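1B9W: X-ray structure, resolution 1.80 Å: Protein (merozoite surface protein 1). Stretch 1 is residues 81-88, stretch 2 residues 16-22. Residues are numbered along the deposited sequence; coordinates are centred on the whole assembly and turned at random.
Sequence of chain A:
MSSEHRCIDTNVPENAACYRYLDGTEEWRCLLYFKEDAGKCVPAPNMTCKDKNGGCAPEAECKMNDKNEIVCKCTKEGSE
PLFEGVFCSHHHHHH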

ATOM      1  N   PRO A  81      -4.017   2.711  -9.181  1.00 29.80           N
ATOM      2  CA  PRO A  81      -3.778   1.986  -7.940  1.00 27.81           C
ATOM      3  C   PRO A  81      -2.921   0.761  -8.183  1.00 26.86           C
ATOM      4  O   PRO A  81      -3.128  -0.016  -9.119  1.00 28.60           O
ATOM      5  CB  PRO A  81      -5.190   1.616  -7.476  1.00 28.56           C
ATOM      6  CG  PRO A  81      -5.988   1.546  -8.742  1.00 29.65           C
ATOM      7  CD  PRO A  81      -5.428   2.626  -9.619  1.00 30.12           C
ATOM      8  N   LEU A  82      -1.945   0.529  -7.316  1.00 23.26           N
ATOM      9  CA  LEU A  82      -1.249  -0.756  -7.271  1.00 21.34           C
ATOM     10  C   LEU A  82      -1.728  -1.477  -5.989  1.00 22.02           C
ATOM     11  O   LEU A  82      -1.800  -0.800  -4.943  1.00 19.78           O
ATOM     12  CB  LEU A  82       0.247  -0.520  -7.145  1.00 27.05           C
ATOM     13  CG  LEU A  82       1.152  -0.563  -8.380  1.00 34.25           C
ATOM     14  CD1 LEU A  82       0.391  -0.397  -9.674  1.00 34.72           C
ATOM     15  CD2 LEU A  82       2.252   0.478  -8.252  1.00 34.55           C
ATOM     16  N   PHE A  83      -1.949  -2.768  -6.072  1.00 21.34           N
ATOM     17  CA  PHE A  83      -2.349  -3.559  -4.911  1.00 23.73           C
ATOM     18  C   PHE A  83      -3.588  -2.926  -4.258  1.00 23.48           C
ATOM     19  O   PHE A  83      -3.604  -2.788  -3.039  1.00 22.40           O
ATOM     20  CB  PHE A  83      -1.234  -3.654  -3.878  1.00 27.15           C
ATOM     21  CG  PHE A  83       0.107  -4.056  -4.447  1.00 33.23           C
ATOM     22  CD1 PHE A  83       0.362  -5.369  -4.776  1.00 34.76           C
ATOM     23  CD2 PHE A  83       1.102  -3.116  -4.627  1.00 36.85           C
ATOM     24  CE1 PHE A  83       1.589  -5.737  -5.298  1.00 39.73           C
ATOM     25  CE2 PHE A  83       2.339  -3.468  -5.140  1.00 38.94           C
ATOM     26  CZ  PHE A  83       2.573  -4.786  -5.477  1.00 39.46           C
ATOM     27  N   GLU A  84      -4.551  -2.553  -5.070  1.00 23.54           N
ATOM     28  CA  GLU A  84      -5.805  -1.956  -4.618  1.00 26.82           C
ATOM     29  C   GLU A  84      -5.664  -0.593  -3.984  1.00 25.89           C
ATOM     30  O   GLU A  84      -6.595  -0.132  -3.308  1.00 25.21           O
ATOM     31  CB  GLU A  84      -6.561  -2.925  -3.682  1.00 29.63           C
ATOM     32  CG  GLU A  84      -6.903  -4.217  -4.405  1.00 38.21           C
ATOM     33  CD  GLU A  84      -7.209  -5.403  -3.529  1.00 46.83           C
ATOM     34  OE1 GLU A  84      -7.140  -5.353  -2.283  1.00 47.82           O
ATOM     35  OE2 GLU A  84      -7.544  -6.463  -4.116  1.00 55.15           O
ATOM     36  N   GLY A  85      -4.560   0.127  -4.229  1.00 21.61           N
ATOM     37  CA  GLY A  85      -4.404   1.470  -3.723  1.00 19.40           C
ATOM     38  C   GLY A  85      -3.509   1.592  -2.512  1.00 16.98           C
ATOM     39  O   GLY A  85      -3.373   2.699  -1.990  1.00 19.36           O
ATOM     40  N   VAL A  86      -2.827   0.532  -2.131  1.00 14.84           N
ATOM     41  CA  VAL A  86      -1.770   0.619  -1.124  1.00 16.58           C
ATOM     42  C   VAL A  86      -0.648   1.520  -1.630  1.00 16.90           C
ATOM     43  O   VAL A  86       0.007   2.217  -0.875  1.00 15.57           O
ATOM     44  CB  VAL A  86      -1.285  -0.799  -0.771  1.00 17.78           C
ATOM     45  CG1 VAL A  86      -0.043  -0.760   0.074  1.00 17.22           C
ATOM     46  CG2 VAL A  86      -2.402  -1.529  -0.025  1.00 20.89           C
ATOM     47  N   PHE A  87      -0.444   1.488  -2.958  1.00 17.68           N
ATOM     48  CA  PHE A  87       0.445   2.453  -3.617  1.00 18.98           C
ATOM     49  C   PHE A  87      -0.336   3.045  -4.816  1.00 18.25           C
ATOM     50  O   PHE A  87      -1.206   2.386  -5.380  1.00 18.10           O
ATOM     51  CB  PHE A  87       1.723   1.823  -4.206  1.00 19.24           C
ATOM     52  CG  PHE A  87       2.746   1.366  -3.215  1.00 13.69           C
ATOM     53  CD1 PHE A  87       3.710   2.232  -2.741  1.00 14.75           C
ATOM     54  CD2 PHE A  87       2.710   0.050  -2.785  1.00 15.37           C
ATOM     55  CE1 PHE A  87       4.628   1.769  -1.810  1.00 17.29           C
ATOM     56  CE2 PHE A  87       3.639  -0.423  -1.860  1.00 15.22           C
ATOM     57  CZ  PHE A  87       4.582   0.462  -1.394  1.00 14.91           C
ATOM     58  N   CYS A  88       0.004   4.273  -5.204  1.00 18.14           N
ATOM     59  CA  CYS A  88      -0.592   4.860  -6.401  1.00 20.31           C
ATOM     60  C   CYS A  88       0.572   5.181  -7.368  1.00 22.52           C
ATOM     61  O   CYS A  88       1.499   5.798  -6.873  1.00 18.46           O
ATOM     62  CB  CYS A  88      -1.228   6.205  -6.059  1.00 21.33           C
ATOM     63  SG  CYS A  88      -2.762   5.955  -5.073  1.00 22.20           S
TER
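Stretch 2, residues 16-22: AACYRYL

Stretch 2 lies across one side of a tight hairpin-like turn in stretch 1, extended as a strand from Ala 16 to Arg 20; Tyr 21 keeps extended angles and Leu 22 leaves them. No hydrogen bond joins the two stretches; the contact is mainly one of side chains, with backbone of Ala 17 and Cys 18 also meeting the Phe 87 ring, and 308 Å² is buried between the stretches, both sides summed. Ala 17 and Tyr 19 point toward stretch 1, whereas the intervening Cys 18 points away, the alternation expected of an extended strand. The nearest CA atoms pair Phe 83 with Ala 17 at 7.3 Å and Phe 87 with Tyr 19 at 8.1 Å, so both sequences ascend together across the contact.

Pro 81 is out of reach. Leu 82 turns toward stretch 2 and sets its CD2 4.0 Å from CE1 of Tyr 19, an apolar contact oblique to the tyrosine ring. Phe 83, with positive phi and chi1 in the m well, lays one ring face over Ala 17: the methyl CB stands 3.5 Å from the ring centroid, 10° off the normal, and the same distance from Phe 83 CD2. Glu 84 and Gly 85 carry the chain round without touching stretch 2. Hydrogen bonds hold the turn: Gly 85 N to Leu 82 O (3.0 Å), Leu 82 N to Phe 87 O (2.8 Å) and a weak one from Phe 87 N to Leu 82 O (3.3 Å).

Val 86 adds little, but Phe 87 is the hub, with the largest covered area in stretch 1. Tyr 19 CB packs over one face of its ring, 3.6 Å from Phe 87 CE1, while the two rings lie near parallel but slid apart, with planes at 30°. At the edge of the Phe 87 ring, CE1 lies 3.8 Å from Tyr 21 OH and CE2 4.2 Å from Ala 17 O.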

ATOM      1  N   ALA A  16       2.404  -8.252   2.673  1.00 15.97           N
ATOM      2  CA  ALA A  16       2.806  -6.907   2.371  1.00 13.77           C
ATOM      3  C   ALA A  16       3.222  -6.799   0.868  1.00 17.54           C
ATOM      4  O   ALA A  16       3.380  -7.851   0.237  1.00 17.40           O
ATOM      5  CB  ALA A  16       3.974  -6.425   3.204  1.00 13.88           C
ATOM      6  N   ALA A  17       3.136  -5.602   0.378  1.00 15.81           N
ATOM      7  CA  ALA A  17       3.577  -5.263  -0.989  1.00 16.29           C
ATOM      8  C   ALA A  17       4.836  -4.426  -0.860  1.00 17.13           C
ATOM      9  O   ALA A  17       5.087  -3.762   0.146  1.00 15.18           O
ATOM     10  CB  ALA A  17       2.527  -4.444  -1.723  1.00 20.06           C
ATOM     11  N   CYS A  18       5.632  -4.345  -1.958  1.00 13.12           N
ATOM     12  CA  CYS A  18       6.835  -3.528  -1.797  1.00 12.28           C
ATOM     13  C   CYS A  18       7.083  -2.809  -3.151  1.00 13.78           C
ATOM     14  O   CYS A  18       6.738  -3.382  -4.177  1.00 15.08           O
ATOM     15  CB  CYS A  18       8.049  -4.431  -1.499  1.00 13.10           C
ATOM     16  SG  CYS A  18       9.590  -3.624  -1.151  1.00 15.44           S
ATOM     17  N   TYR A  19       7.527  -1.594  -3.056  1.00 13.13           N
ATOM     18  CA  TYR A  19       7.820  -0.763  -4.207  1.00 15.48           C
ATOM     19  C   TYR A  19       9.235  -0.216  -4.113  1.00 14.53           C
ATOM     20  O   TYR A  19       9.672   0.300  -3.096  1.00 11.54           O
ATOM     21  CB  TYR A  19       6.873   0.421  -4.298  1.00 14.85           C
ATOM     22  CG  TYR A  19       6.882   1.197  -5.598  1.00 12.12           C
ATOM     23  CD1 TYR A  19       6.101   0.814  -6.673  1.00 16.32           C
ATOM     24  CD2 TYR A  19       7.706   2.318  -5.690  1.00 12.60           C
ATOM     25  CE1 TYR A  19       6.104   1.534  -7.868  1.00 17.12           C
ATOM     26  CE2 TYR A  19       7.688   3.037  -6.891  1.00 14.17           C
ATOM     27  CZ  TYR A  19       6.907   2.649  -7.935  1.00 17.13           C
ATOM     28  OH  TYR A  19       6.938   3.383  -9.116  1.00 19.43           O
ATOM     29  N   ARG A  20      10.000  -0.315  -5.252  1.00 13.38           N
ATOM     30  CA  ARG A  20      11.365   0.247  -5.227  1.00 11.49           C
ATOM     31  C   ARG A  20      11.395   1.538  -6.045  1.00 11.94           C
ATOM     32  O   ARG A  20      10.889   1.577  -7.174  1.00 13.58           O
ATOM     33  CB  ARG A  20      12.336  -0.751  -5.972  1.00  9.35           C
ATOM     34  CG  ARG A  20      13.746  -0.080  -6.068  1.00 13.35           C
ATOM     35  CD  ARG A  20      14.593  -1.158  -6.856  1.00 15.16           C
ATOM     36  NE  ARG A  20      15.987  -0.672  -6.869  1.00 17.28           N
ATOM     37  CZ  ARG A  20      16.917  -0.892  -5.988  1.00 16.65           C
ATOM     38  NH1 ARG A  20      16.740  -1.580  -4.852  1.00 15.34           N
ATOM     39  NH2 ARG A  20      18.105  -0.312  -6.176  1.00 17.98           N
ATOM     40  N   TYR A  21      11.721   2.673  -5.430  1.00 11.96           N
ATOM     41  CA  TYR A  21      11.593   3.958  -6.058  1.00 14.27           C
ATOM     42  C   TYR A  21      12.831   4.244  -6.960  1.00 17.80           C
ATOM     43  O   TYR A  21      13.839   3.568  -6.750  1.00 14.91           O
ATOM     44  CB  TYR A  21      11.574   5.021  -4.967  1.00 15.46           C
ATOM     45  CG  TYR A  21      10.283   4.927  -4.129  1.00 15.72           C
ATOM     46  CD1 TYR A  21       9.126   5.538  -4.615  1.00 16.76           C
ATOM     47  CD2 TYR A  21      10.282   4.281  -2.910  1.00 22.08           C
ATOM     48  CE1 TYR A  21       7.952   5.501  -3.839  1.00 17.78           C
ATOM     49  CE2 TYR A  21       9.114   4.231  -2.147  1.00 21.65           C
ATOM     50  CZ  TYR A  21       7.975   4.854  -2.622  1.00 22.63           C
ATOM     51  OH  TYR A  21       6.827   4.821  -1.828  1.00 22.34           O
ATOM     52  N   LEU A  22      12.737   5.335  -7.686  1.00 17.14           N
ATOM     53  CA  LEU A  22      13.851   5.800  -8.520  1.00 22.73           C
ATOM     54  C   LEU A  22      15.131   6.098  -7.765  1.00 20.86           C
ATOM     55  O   LEU A  22      16.188   6.132  -8.421  1.00 21.47           O
ATOM     56  CB  LEU A  22      13.409   7.142  -9.180  1.00 25.93           C
ATOM     57  CG  LEU A  22      13.046   7.071 -10.651  1.00 36.41           C
ATOM     58  CD1 LEU A  22      12.419   5.728 -10.980  1.00 38.39           C
ATOM     59  CD2 LEU A  22      12.153   8.231 -11.062  1.00 34.74           C
TER